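Local coordinates for UDP-N-acetylglucosamine pyrophosphorylase (Entamoeba histolytica, PDB 3OC9), which probably catalyses the reaction of N-acetyl-alpha-D-glucosamine 1-phosphate with UTP to give UDP-N-acetyl-alpha-D-glucosamine and diphosphate, at residues G43-R48 with E52-M57; L190-D195 with S384-G389; Q206-I211 with T268-K273; Q328-F333 with N358-K363; N338-N341 with V347-V350. One frame throughout, in Å; residues are numbered along the deposited sequence.

Contact 1 (G43-R48 with E52-M57); sequences GGQGSR and EHPKGM
Glu52, Gln45 and Lys55 account for much of the 370 Å² buried where two arms of one loop fold back on each other. The carboxylate of Glu52 is the polar focus. Its CB begins by pointing away from the other arm, but the chain folds about its CB-CG bond (chi2 -57°), which brings OE1 round to Ser47. The hydroxyl OG of Ser47 donates to OE1 of Glu52 over 2.7 Å, on the syn side yet well out of the carboxylate plane. The same oxygen takes a second hydrogen from a water 2.6 Å away, and this water in turn accepts from NE2 of Gln45 at 2.7 Å. Gln45 NE2 thus reaches the Glu52 carboxylate through the water, while also lying 3.5 Å from the backbone O of Glu52. The other end of the Gln45 amide, OE1, lies 3.6 Å from Pro54 N, beside the His53-Pro54 peptide. Between these side chains the backbones form a single beta bridge at Gln45 and Pro54. Gly46 N meets His53 O at 3.0 Å in a nearly straight bond (166°), and Lys55 N meets Gly44 O at 3.2 Å with a more bent N-H (140°). Lys55 CB faces Gly44 O, whereas its ammonium leaves the contact for a salt bridge with Asp187 and a bond to Leu336 O. Gly43, Gly44 and Gly46, followed by Pro54 and Lys55, fit the glycine-rich signature of nucleotide-sugar pyrophosphorylases. Such chemistry implies a loop held by two main-chain bonds and one side-chain bond, with a carboxylate that joins Ser47 directly and Gln45 through one water.

Contact 2 (L190-D195 with S384-G389); sequences LCKDVD and SFEEEG
Lys192 and Phe385 bring two irregular loops together, their CA atoms 7.9 Å apart, so side chains fill the interval. Phe385 CG is anti to the backbone N (chi1 173°), carrying the ring to Lys192. The extended chain of Lys192 crosses it at about a right angle, CB lying 3.8 Å from Phe385 CE1. Beyond the ring, Lys192 NZ donates to Glu386 OE2 at 2.9 Å in a salt bridge, arriving on the anti side of the carboxylate and 15° out of its plane. Two oxygens meet the ring edge: Lys192 O, 3.7 Å from Phe385 CE1, and Asp195 OD1, 3.8 Å from CZ. Asp195 closes an inverse gamma turn centred on Val194 and is the N-cap of helix 196-204, its side chain capping a backbone N. Asp195 OD1 comes within 4.7 Å of Glu386 OE2; Asn197 ND2, bonded to the former and weakly to the latter, together with Lys192 and with Lys212, which pairs with Asp195 OD2, probably eases their repulsion. Glu388 braces the Phe385 loop from within by its syn lone pairs, OE2 taking Phe385 N and OE1 Glu386 N, both at 2.9 Å. Arg78 pairs with Glu388 OE2, and Leu82 touches Phe385.

Contact 3 (Q206-I211 with T268-K273); sequences QSEICI and TSFLEK
Ile209 lies over one face of the Phe270 ring in a CH-pi contact: its CG1 is 4.1 Å from the ring centroid and 18° off the normal, displaced toward the rim. The end of the same branch, CD1 of Ile209, carries on along that face, over the rim, 3.7 Å from Phe270 CZ. Glu208 lies along the CB and CD2 side of the phenylalanine, with CB of Glu208 4.0 Å from both CB and CD2 of Phe270, and the two side chains cross at about a right angle. Phe270 can meet both because its CG is anti to the backbone N (chi1 -179°), sending the ring out from the helix toward the strand. The outer shell is polar. Glu208 OE1 accepts from Thr320 N and Lys321 N, which fixes the carboxylate, while OE2 takes a water at 2.9 Å. That water accepts from Lys273 NZ over 2.8 Å, linking two opposite charges that do not touch directly. Ala319 packs on Glu208, Ile209 and Phe270 alike. Ile209 starts strand 209-215, which runs in the mixed sheet antiparallel to 263-267 and 258-261 and parallel to 322-326; helix 268-274 follows strand 263-267 immediately and lays its first turn beside the start of strand 209-215.

Contact 4 (Q328-F333 with N358-K363); sequences QRFIEF and NIYYLK
Phe330 turns its edge toward the face of Tyr360 in an offset edge-to-face pair, the centroids 5.8 Å apart and the planes at 82°. The offset places the phenyl edge near the base of the tyrosine: the CB atom of Tyr360 lies in the plane of the Phe330 ring, 3.8 Å from its CE2. Both rings leave their helices with CG anti to the backbone N (chi1 176° for Phe330 and 169° for Tyr360), so each is directed at the opposing helix. Ile331 approaches differently, dividing its two branches between two tyrosines. CD1 of Ile331 rests 4.0 Å from CE2 of Tyr360. On the other branch, CG2 of Ile331 lies 4.0 Å from OH of Tyr361. The backbones keep well apart, 9.6 Å between CA of Ile331 and CA of Tyr360, and all the touching is done by these four side chains. The whole is a small surface contact of 157 Å². Helix 329-332, which comes soon after sheet strand 322-326, thus leans on the later part of helix 347-364, where Arg356 and Leu357 also touch Phe330, and Leu357 touches Ile331; Ile359 and Leu362 of the long helix pack instead on strands 368-370 and 377-379.

Contact 5 (N338-N341 with V347-V350); sequences NSLN and VNTV
At the start of helix 347-364 the preceding loop bends back over the first helical turn, and Leu340 is the loop residue that lies against Val347 and Asn348. One methyl does most of the touching. CD2 of Leu340 sits 3.9 Å from CG2 of Val347 and 3.5 Å from ND2 of Asn348, a contact partly apolar and partly between a methyl and an amide. Leu340 crosses each partner at about a right angle, its CB pointing toward the helix. Val347 meets it with CG2, the branch held between the backbone N and the carbonyl carbon, while CG1 is anti to that carbon (chi1 -67°). Beside the leucine runs a water bridge: a single water donates to Asn338 O at 2.8 Å and accepts from Val347 N at 3.1 Å, so an N-H of the opening turn is joined to the loop through solvent. The loop has its own supports. Asn338 OD1 takes the NE of Arg48, its ND2 reaches Phe344 O, and its backbone bonds with Asp345; Asn341 N also makes a weak bond to Ser339 OG, in the manner of an ST turn. Just before the helix, the Asn346 side chain accepts Thr349 N with its OD1, which fits the usual N-cap arrangement at a helix start, while the water satisfies Val347 N.

None of the five contacts is wholly buried: contacts 1, 2 and 3 are partly so, and contacts 4 and 5 lie at the surface. Their chemistry differs. Contact 1 relies on main-chain bonds within a loop, contact 2 on a salt bridge beside an aromatic ring, contact 3 on a CH-pi contact with a water bridge outside it, contact 4 on aromatic and aliphatic groups, and contact 5 on a leucine methyl and a bridging water. Contacts 4 and 5 share helix 347-364, using its later part and its beginning. Contacts 2 and 4 touch, through Lys192 N and Glu332 OE1; contacts 1 and 5 meet through Arg48 and Asn338. Contact 3 stands apart, across the chain's centre from contacts 1 and 5.

Contact 1 (G43-R48 with E52-M57)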
# COMPACT_ATOMS: atom_id res chain seq x y z
N GLY A 43 7.92 -6.76 -0.28
CA GLY A 43 7.21 -7.57 0.70
C GLY A 43 8.15 -8.53 1.39
O GLY A 43 9.24 -8.83 0.89
N GLY A 44 7.74 -9.02 2.56
CA GLY A 44 8.41 -10.16 3.18
C GLY A 44 8.14 -11.39 2.34
O GLY A 44 7.48 -11.32 1.30
N GLN A 45 8.65 -12.54 2.78
CA GLN A 45 8.41 -13.79 2.07
C GLN A 45 6.92 -14.19 2.21
O GLN A 45 6.32 -13.99 3.27
CB GLN A 45 9.34 -14.88 2.60
CG GLN A 45 10.83 -14.51 2.55
CD GLN A 45 11.43 -14.62 1.15
OE1 GLN A 45 11.61 -13.62 0.46
NE2 GLN A 45 11.73 -15.84 0.74
N GLY A 46 6.34 -14.72 1.13
CA GLY A 46 4.94 -15.18 1.16
C GLY A 46 4.75 -16.54 1.83
O GLY A 46 4.02 -17.40 1.31
N SER A 47 5.41 -16.74 2.97
CA SER A 47 5.46 -18.04 3.66
C SER A 47 4.13 -18.48 4.28
O SER A 47 3.87 -19.68 4.40
CB SER A 47 6.57 -18.04 4.71
OG SER A 47 7.82 -17.73 4.13
N ARG A 48 3.30 -17.52 4.68
CA ARG A 48 1.95 -17.81 5.19
C ARG A 48 1.12 -18.46 4.10
O ARG A 48 0.23 -19.28 4.37
CB ARG A 48 1.29 -16.53 5.70
CG ARG A 48 0.36 -16.73 6.87
CD ARG A 48 0.39 -15.50 7.78
NE ARG A 48 -0.74 -15.49 8.71
CZ ARG A 48 -0.80 -16.18 9.85
NH1 ARG A 48 0.20 -16.97 10.22
NH2 ARG A 48 -1.88 -16.10 10.61
N GLU A 52 7.66 -19.34 -0.96
CA GLU A 52 8.94 -18.98 -0.36
C GLU A 52 9.75 -18.01 -1.24
O GLU A 52 10.89 -18.29 -1.63
CB GLU A 52 9.75 -20.23 0.02
CG GLU A 52 9.07 -21.17 1.05
CD GLU A 52 8.70 -20.50 2.38
OE1 GLU A 52 9.33 -19.50 2.78
OE2 GLU A 52 7.76 -21.00 3.04
N HIS A 53 9.13 -16.86 -1.53
CA HIS A 53 9.65 -15.82 -2.44
C HIS A 53 9.00 -14.49 -2.04
O HIS A 53 7.99 -14.50 -1.32
CB HIS A 53 9.29 -16.14 -3.91
CG HIS A 53 9.84 -17.45 -4.41
ND1 HIS A 53 11.16 -17.60 -4.80
CD2 HIS A 53 9.25 -18.66 -4.59
CE1 HIS A 53 11.36 -18.85 -5.20
NE2 HIS A 53 10.22 -19.51 -5.08
N PRO A 54 9.57 -13.33 -2.48
CA PRO A 54 8.94 -12.03 -2.14
C PRO A 54 7.47 -11.96 -2.58
O PRO A 54 7.13 -12.43 -3.66
CB PRO A 54 9.77 -11.01 -2.93
CG PRO A 54 11.07 -11.69 -3.19
CD PRO A 54 10.78 -13.15 -3.31
N LYS A 55 6.63 -11.37 -1.74
CA LYS A 55 5.17 -11.37 -1.93
C LYS A 55 4.69 -10.83 -3.29
O LYS A 55 3.71 -11.31 -3.84
CB LYS A 55 4.51 -10.61 -0.76
CG LYS A 55 2.98 -10.47 -0.81
CD LYS A 55 2.28 -11.74 -0.37
CE LYS A 55 0.89 -11.45 0.23
NZ LYS A 55 0.95 -10.97 1.65
N GLY A 56 5.39 -9.83 -3.84
CA GLY A 56 5.00 -9.26 -5.15
C GLY A 56 5.00 -10.27 -6.31
O GLY A 56 4.32 -10.06 -7.33
N MET A 57 5.75 -11.35 -6.15
CA MET A 57 5.87 -12.40 -7.20
C MET A 57 4.72 -13.43 -7.19
O MET A 57 4.64 -14.29 -8.09
CB MET A 57 7.26 -13.10 -7.09
CG MET A 57 8.44 -12.18 -7.50
SD MET A 57 10.12 -12.77 -7.06
CE MET A 57 10.26 -14.22 -8.09
O HOH W 1 11.31 -17.85 2.50

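Contact 2 (L190-D195 with S384-G389)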
# COMPACT_ATOMS: atom_id res chain seq x y z
N LEU A 190 -6.82 -4.02 -4.36
CA LEU A 190 -7.65 -2.95 -4.96
C LEU A 190 -7.05 -1.54 -4.95
O LEU A 190 -7.70 -0.59 -5.43
CB LEU A 190 -9.06 -2.94 -4.34
CG LEU A 190 -9.86 -4.26 -4.48
CD1 LEU A 190 -11.22 -4.18 -3.82
CD2 LEU A 190 -10.03 -4.66 -5.95
N CYS A 191 -5.83 -1.38 -4.40
CA CYS A 191 -5.20 -0.04 -4.32
C CYS A 191 -5.16 0.73 -5.66
O CYS A 191 -4.79 0.15 -6.71
CB CYS A 191 -3.80 -0.14 -3.69
SG CYS A 191 -3.00 1.46 -3.36
N LYS A 192 -5.54 2.01 -5.64
CA LYS A 192 -5.53 2.83 -6.87
C LYS A 192 -4.11 3.38 -7.26
O LYS A 192 -3.97 4.07 -8.27
CB LYS A 192 -6.57 3.99 -6.80
CG LYS A 192 -8.07 3.55 -6.90
CD LYS A 192 -8.98 4.82 -6.78
CE LYS A 192 -10.49 4.50 -6.97
NZ LYS A 192 -11.32 5.79 -6.89
N ASP A 193 -3.08 3.08 -6.48
CA ASP A 193 -1.70 3.52 -6.82
C ASP A 193 -1.62 5.05 -6.87
O ASP A 193 -2.05 5.69 -5.90
CB ASP A 193 -1.17 2.77 -8.08
CG ASP A 193 -1.06 1.24 -7.86
OD1 ASP A 193 -0.64 0.83 -6.76
OD2 ASP A 193 -1.37 0.44 -8.77
N VAL A 194 -1.12 5.66 -7.96
CA VAL A 194 -1.02 7.14 -8.05
C VAL A 194 -2.40 7.75 -8.44
O VAL A 194 -2.64 8.14 -9.60
CB VAL A 194 0.18 7.62 -8.97
CG1 VAL A 194 0.35 9.16 -8.97
CG2 VAL A 194 1.50 6.96 -8.54
N ASP A 195 -3.31 7.81 -7.46
CA ASP A 195 -4.74 8.15 -7.66
C ASP A 195 -4.88 9.64 -8.04
O ASP A 195 -4.58 10.50 -7.21
CB ASP A 195 -5.51 7.84 -6.34
CG ASP A 195 -7.01 8.19 -6.40
OD1 ASP A 195 -7.51 8.52 -7.49
OD2 ASP A 195 -7.70 8.16 -5.33
N SER A 384 -9.28 -0.28 -17.82
CA SER A 384 -10.13 0.72 -17.14
C SER A 384 -9.55 0.98 -15.73
O SER A 384 -9.12 0.04 -15.06
CB SER A 384 -11.61 0.25 -17.09
OG SER A 384 -12.52 1.32 -16.79
N PHE A 385 -9.54 2.25 -15.31
CA PHE A 385 -9.10 2.65 -13.96
C PHE A 385 -10.30 2.64 -12.99
O PHE A 385 -10.29 1.92 -11.97
CB PHE A 385 -8.40 4.03 -14.04
CG PHE A 385 -8.06 4.65 -12.68
CD1 PHE A 385 -7.13 4.05 -11.83
CD2 PHE A 385 -8.66 5.84 -12.28
CE1 PHE A 385 -6.80 4.63 -10.57
CE2 PHE A 385 -8.34 6.43 -11.03
CZ PHE A 385 -7.42 5.81 -10.17
N GLU A 386 -11.31 3.46 -13.29
CA GLU A 386 -12.62 3.41 -12.61
C GLU A 386 -13.59 2.85 -13.68
O GLU A 386 -13.32 1.75 -14.19
CB GLU A 386 -13.02 4.78 -12.03
CG GLU A 386 -12.03 5.24 -10.90
CD GLU A 386 -12.00 6.75 -10.58
OE1 GLU A 386 -12.37 7.58 -11.44
OE2 GLU A 386 -11.56 7.10 -9.45
N GLU A 387 -14.64 3.58 -14.06
CA GLU A 387 -15.57 3.10 -15.13
C GLU A 387 -15.32 3.70 -16.54
O GLU A 387 -16.05 3.37 -17.52
CB GLU A 387 -17.05 3.28 -14.68
CG GLU A 387 -17.67 4.68 -14.89
CD GLU A 387 -17.28 5.72 -13.83
OE1 GLU A 387 -16.28 5.56 -13.10
OE2 GLU A 387 -18.02 6.74 -13.74
N GLU A 388 -14.31 4.56 -16.65
CA GLU A 388 -14.12 5.37 -17.87
C GLU A 388 -13.75 4.60 -19.15
O GLU A 388 -13.93 5.12 -20.27
CB GLU A 388 -13.15 6.55 -17.61
CG GLU A 388 -11.64 6.25 -17.76
CD GLU A 388 -11.12 5.21 -16.75
OE1 GLU A 388 -11.54 5.25 -15.57
OE2 GLU A 388 -10.30 4.35 -17.16
N GLY A 389 -13.25 3.37 -19.01
CA GLY A 389 -12.89 2.55 -20.18
C GLY A 389 -14.03 1.68 -20.71
O GLY A 389 -13.82 0.88 -21.64

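Contact 3 (Q206-I211 with T268-K273)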
# COMPACT_ATOMS: atom_id res chain seq x y z
N GLN A 206 -2.43 22.23 -0.39
CA GLN A 206 -1.00 22.38 -0.07
C GLN A 206 -0.51 21.53 1.14
O GLN A 206 0.20 22.03 2.03
CB GLN A 206 -0.63 23.87 0.05
CG GLN A 206 -0.72 24.61 -1.32
CD GLN A 206 0.46 24.32 -2.24
OE1 GLN A 206 1.58 24.80 -2.00
NE2 GLN A 206 0.23 23.54 -3.29
N SER A 207 -0.91 20.25 1.16
CA SER A 207 -0.59 19.32 2.27
C SER A 207 0.87 18.83 2.22
O SER A 207 1.39 18.63 1.11
CB SER A 207 -1.49 18.06 2.18
OG SER A 207 -2.88 18.39 2.20
N GLU A 208 1.48 18.61 3.39
CA GLU A 208 2.72 17.77 3.54
C GLU A 208 2.43 16.25 3.50
O GLU A 208 3.18 15.47 2.88
CB GLU A 208 3.44 18.11 4.86
CG GLU A 208 4.12 19.50 4.85
CD GLU A 208 4.55 19.94 6.24
OE1 GLU A 208 3.71 19.92 7.15
OE2 GLU A 208 5.73 20.33 6.42
N ILE A 209 1.37 15.84 4.20
CA ILE A 209 0.89 14.44 4.20
C ILE A 209 -0.62 14.42 3.93
O ILE A 209 -1.38 15.24 4.53
CB ILE A 209 1.15 13.70 5.57
CG1 ILE A 209 2.56 13.98 6.12
CG2 ILE A 209 0.93 12.15 5.40
CD1 ILE A 209 2.82 13.41 7.55
N CYS A 210 -1.07 13.51 3.04
CA CYS A 210 -2.49 13.20 2.86
C CYS A 210 -2.71 11.72 3.27
O CYS A 210 -2.16 10.78 2.62
CB CYS A 210 -2.93 13.46 1.40
SG CYS A 210 -4.73 13.12 1.03
N ILE A 211 -3.51 11.49 4.32
CA ILE A 211 -3.71 10.14 4.92
C ILE A 211 -5.09 9.55 4.53
O ILE A 211 -6.12 10.12 4.94
CB ILE A 211 -3.64 10.18 6.50
CG1 ILE A 211 -2.35 10.87 6.97
CG2 ILE A 211 -3.73 8.75 7.10
CD1 ILE A 211 -2.31 11.20 8.54
N THR A 268 7.65 16.21 -1.64
CA THR A 268 9.11 15.95 -1.69
C THR A 268 9.83 16.73 -0.58
O THR A 268 10.75 16.21 0.08
CB THR A 268 9.68 16.22 -3.13
OG1 THR A 268 9.03 15.36 -4.07
CG2 THR A 268 11.19 15.96 -3.18
N SER A 269 9.39 17.97 -0.35
CA SER A 269 9.94 18.79 0.75
C SER A 269 9.73 18.11 2.11
O SER A 269 10.63 18.16 2.98
CB SER A 269 9.31 20.19 0.75
OG SER A 269 9.85 20.99 1.78
N PHE A 270 8.57 17.46 2.31
CA PHE A 270 8.34 16.73 3.57
C PHE A 270 9.27 15.50 3.70
O PHE A 270 9.83 15.26 4.79
CB PHE A 270 6.85 16.36 3.83
CG PHE A 270 6.66 15.62 5.15
CD1 PHE A 270 6.54 14.23 5.18
CD2 PHE A 270 6.67 16.32 6.38
CE1 PHE A 270 6.43 13.54 6.41
CE2 PHE A 270 6.56 15.64 7.61
CZ PHE A 270 6.42 14.26 7.63
N LEU A 271 9.44 14.74 2.62
CA LEU A 271 10.37 13.59 2.62
C LEU A 271 11.81 14.03 2.98
O LEU A 271 12.52 13.31 3.69
CB LEU A 271 10.36 12.84 1.26
CG LEU A 271 9.06 12.09 0.87
CD1 LEU A 271 9.19 11.52 -0.53
CD2 LEU A 271 8.69 10.99 1.87
N GLU A 272 12.22 15.22 2.53
CA GLU A 272 13.54 15.78 2.92
C GLU A 272 13.65 16.01 4.44
O GLU A 272 14.71 15.67 5.04
CB GLU A 272 13.89 17.03 2.09
CG GLU A 272 14.13 16.71 0.60
CD GLU A 272 14.25 17.92 -0.32
OE1 GLU A 272 13.46 18.89 -0.18
OE2 GLU A 272 15.13 17.90 -1.21
N LYS A 273 12.59 16.54 5.07
CA LYS A 273 12.55 16.70 6.55
C LYS A 273 12.54 15.36 7.27
O LYS A 273 13.27 15.17 8.25
CB LYS A 273 11.33 17.53 7.00
CG LYS A 273 11.26 18.94 6.46
CD LYS A 273 10.10 19.72 7.11
CE LYS A 273 10.13 21.21 6.74
NZ LYS A 273 10.08 21.45 5.25
O HOH W 2 7.70 20.25 4.27

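Contact 4 (Q328-F333 with N358-K363)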
# COMPACT_ATOMS: atom_id res chain seq x y z
N GLN A 328 -14.08 4.31 0.53
CA GLN A 328 -15.05 3.23 0.78
C GLN A 328 -14.36 1.87 0.70
O GLN A 328 -13.55 1.65 -0.20
CB GLN A 328 -16.17 3.28 -0.27
CG GLN A 328 -17.02 4.54 -0.20
CD GLN A 328 -17.62 4.77 1.19
OE1 GLN A 328 -18.41 3.96 1.67
NE2 GLN A 328 -17.23 5.87 1.83
N ARG A 329 -14.66 0.96 1.64
CA ARG A 329 -14.01 -0.36 1.63
C ARG A 329 -14.34 -1.08 0.31
O ARG A 329 -13.50 -1.78 -0.25
CB ARG A 329 -14.44 -1.24 2.84
CG ARG A 329 -14.10 -0.62 4.23
CD ARG A 329 -14.64 -1.46 5.42
NE ARG A 329 -14.59 -0.70 6.68
CZ ARG A 329 -13.80 -0.97 7.71
NH1 ARG A 329 -12.98 -2.02 7.67
NH2 ARG A 329 -13.84 -0.20 8.79
N PHE A 330 -15.56 -0.89 -0.19
CA PHE A 330 -16.03 -1.60 -1.39
C PHE A 330 -15.21 -1.22 -2.65
O PHE A 330 -15.06 -2.01 -3.60
CB PHE A 330 -17.55 -1.37 -1.56
CG PHE A 330 -18.14 -1.96 -2.81
CD1 PHE A 330 -18.72 -3.24 -2.79
CD2 PHE A 330 -18.18 -1.23 -4.00
CE1 PHE A 330 -19.28 -3.79 -3.94
CE2 PHE A 330 -18.74 -1.78 -5.16
CZ PHE A 330 -19.29 -3.06 -5.13
N ILE A 331 -14.67 0.00 -2.64
CA ILE A 331 -13.91 0.55 -3.76
C ILE A 331 -12.38 0.28 -3.65
O ILE A 331 -11.73 -0.08 -4.65
CB ILE A 331 -14.15 2.11 -3.89
CG1 ILE A 331 -15.65 2.46 -4.03
CG2 ILE A 331 -13.24 2.76 -4.97
CD1 ILE A 331 -16.28 2.17 -5.41
N GLU A 332 -11.79 0.46 -2.46
CA GLU A 332 -10.30 0.46 -2.35
C GLU A 332 -9.71 -0.30 -1.13
O GLU A 332 -8.59 0.03 -0.70
CB GLU A 332 -9.71 1.90 -2.48
CG GLU A 332 -8.23 1.97 -2.99
CD GLU A 332 -7.59 3.38 -3.04
OE1 GLU A 332 -6.37 3.45 -3.34
OE2 GLU A 332 -8.26 4.41 -2.76
N PHE A 333 -10.40 -1.32 -0.60
CA PHE A 333 -9.77 -2.18 0.46
C PHE A 333 -10.15 -3.68 0.44
O PHE A 333 -11.22 -4.05 0.91
CB PHE A 333 -10.00 -1.60 1.88
CG PHE A 333 -9.21 -2.32 2.96
CD1 PHE A 333 -7.87 -2.02 3.19
CD2 PHE A 333 -9.81 -3.33 3.73
CE1 PHE A 333 -7.13 -2.71 4.18
CE2 PHE A 333 -9.08 -4.03 4.72
CZ PHE A 333 -7.74 -3.71 4.94
N ASN A 358 -16.31 -4.73 -10.19
CA ASN A 358 -16.36 -4.67 -11.65
C ASN A 358 -17.82 -4.62 -12.19
O ASN A 358 -18.11 -3.90 -13.16
CB ASN A 358 -15.56 -5.84 -12.27
CG ASN A 358 -14.06 -5.72 -12.03
OD1 ASN A 358 -13.54 -4.63 -11.78
ND2 ASN A 358 -13.35 -6.84 -12.14
N ILE A 359 -18.72 -5.33 -11.52
CA ILE A 359 -20.17 -5.25 -11.82
C ILE A 359 -20.73 -3.83 -11.58
O ILE A 359 -21.45 -3.27 -12.44
CB ILE A 359 -20.97 -6.30 -11.00
CG1 ILE A 359 -20.56 -7.71 -11.43
CG2 ILE A 359 -22.49 -6.08 -11.15
CD1 ILE A 359 -21.08 -8.80 -10.51
N TYR A 360 -20.40 -3.25 -10.42
CA TYR A 360 -20.73 -1.85 -10.10
C TYR A 360 -20.26 -0.86 -11.19
O TYR A 360 -21.04 0.02 -11.60
CB TYR A 360 -20.20 -1.48 -8.69
CG TYR A 360 -20.25 0.02 -8.34
CD1 TYR A 360 -21.40 0.60 -7.80
CD2 TYR A 360 -19.13 0.85 -8.54
CE1 TYR A 360 -21.44 1.96 -7.47
CE2 TYR A 360 -19.17 2.22 -8.22
CZ TYR A 360 -20.32 2.76 -7.69
OH TYR A 360 -20.38 4.11 -7.37
N TYR A 361 -19.02 -0.99 -11.66
CA TYR A 361 -18.48 -0.08 -12.69
C TYR A 361 -19.24 -0.23 -14.04
O TYR A 361 -19.56 0.77 -14.71
CB TYR A 361 -16.96 -0.28 -12.87
CG TYR A 361 -16.07 0.38 -11.79
CD1 TYR A 361 -16.47 1.57 -11.15
CD2 TYR A 361 -14.82 -0.18 -11.46
CE1 TYR A 361 -15.63 2.19 -10.17
CE2 TYR A 361 -13.98 0.43 -10.48
CZ TYR A 361 -14.40 1.62 -9.85
OH TYR A 361 -13.59 2.22 -8.88
N LEU A 362 -19.55 -1.47 -14.42
CA LEU A 362 -20.36 -1.71 -15.63
C LEU A 362 -21.73 -1.02 -15.58
O LEU A 362 -22.16 -0.42 -16.57
CB LEU A 362 -20.51 -3.21 -15.92
CG LEU A 362 -19.33 -3.93 -16.58
CD1 LEU A 362 -19.48 -5.47 -16.50
CD2 LEU A 362 -19.08 -3.49 -18.04
N LYS A 363 -22.40 -1.09 -14.43
CA LYS A 363 -23.71 -0.44 -14.23
C LYS A 363 -23.62 1.10 -14.21
O LYS A 363 -24.52 1.79 -14.69
CB LYS A 363 -24.39 -0.95 -12.95
CG LYS A 363 -24.79 -2.44 -13.01
CD LYS A 363 -25.34 -2.93 -11.67
CE LYS A 363 -25.58 -4.43 -11.69
NZ LYS A 363 -26.00 -4.99 -10.37

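Contact 5 (N338-N341 with V347-V350)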
# COMPACT_ATOMS: atom_id res chain seq x y z
N ASN A 338 -3.62 -14.44 4.20
CA ASN A 338 -3.71 -15.83 4.70
C ASN A 338 -3.93 -16.88 3.59
O ASN A 338 -4.43 -16.57 2.49
CB ASN A 338 -4.86 -15.96 5.72
CG ASN A 338 -4.75 -14.99 6.89
OD1 ASN A 338 -3.71 -14.90 7.56
ND2 ASN A 338 -5.84 -14.25 7.15
N SER A 339 -3.55 -18.13 3.87
CA SER A 339 -3.92 -19.27 3.02
C SER A 339 -5.41 -19.59 3.20
O SER A 339 -6.09 -18.97 4.02
CB SER A 339 -3.08 -20.51 3.39
OG SER A 339 -3.43 -20.97 4.68
N LEU A 340 -5.90 -20.57 2.44
CA LEU A 340 -7.31 -21.00 2.52
C LEU A 340 -7.68 -21.82 3.77
O LEU A 340 -8.83 -22.25 3.94
CB LEU A 340 -7.73 -21.74 1.23
CG LEU A 340 -7.86 -20.94 -0.08
CD1 LEU A 340 -8.22 -21.84 -1.24
CD2 LEU A 340 -8.90 -19.81 0.05
N ASN A 341 -6.70 -22.03 4.66
CA ASN A 341 -6.97 -22.63 5.97
C ASN A 341 -7.49 -21.61 7.02
O ASN A 341 -7.77 -21.99 8.17
CB ASN A 341 -5.74 -23.40 6.48
CG ASN A 341 -5.23 -24.43 5.47
OD1 ASN A 341 -4.08 -24.36 5.01
ND2 ASN A 341 -6.08 -25.39 5.10
N VAL A 347 -7.43 -15.77 -1.01
CA VAL A 347 -7.63 -15.63 -2.46
C VAL A 347 -9.10 -15.59 -2.87
O VAL A 347 -9.46 -14.90 -3.82
CB VAL A 347 -6.82 -16.66 -3.32
CG1 VAL A 347 -5.33 -16.40 -3.20
CG2 VAL A 347 -7.15 -18.12 -2.94
N ASN A 348 -9.96 -16.30 -2.13
CA ASN A 348 -11.40 -16.29 -2.37
C ASN A 348 -12.10 -14.99 -1.97
O ASN A 348 -12.98 -14.53 -2.71
CB ASN A 348 -12.08 -17.51 -1.72
CG ASN A 348 -11.79 -18.81 -2.48
OD1 ASN A 348 -11.48 -18.78 -3.68
ND2 ASN A 348 -11.89 -19.95 -1.79
N THR A 349 -11.70 -14.39 -0.85
CA THR A 349 -12.31 -13.12 -0.40
C THR A 349 -11.90 -11.96 -1.32
O THR A 349 -12.72 -11.08 -1.62
CB THR A 349 -12.03 -12.77 1.11
OG1 THR A 349 -10.63 -12.56 1.35
CG2 THR A 349 -12.53 -13.88 2.04
N VAL A 350 -10.64 -12.00 -1.78
CA VAL A 350 -10.14 -11.03 -2.78
C VAL A 350 -10.91 -11.14 -4.11
O VAL A 350 -11.39 -10.13 -4.64
CB VAL A 350 -8.60 -11.15 -3.01
CG1 VAL A 350 -8.16 -10.29 -4.20
CG2 VAL A 350 -7.83 -10.77 -1.73
O HOH W 3 -5.34 -17.71 0.11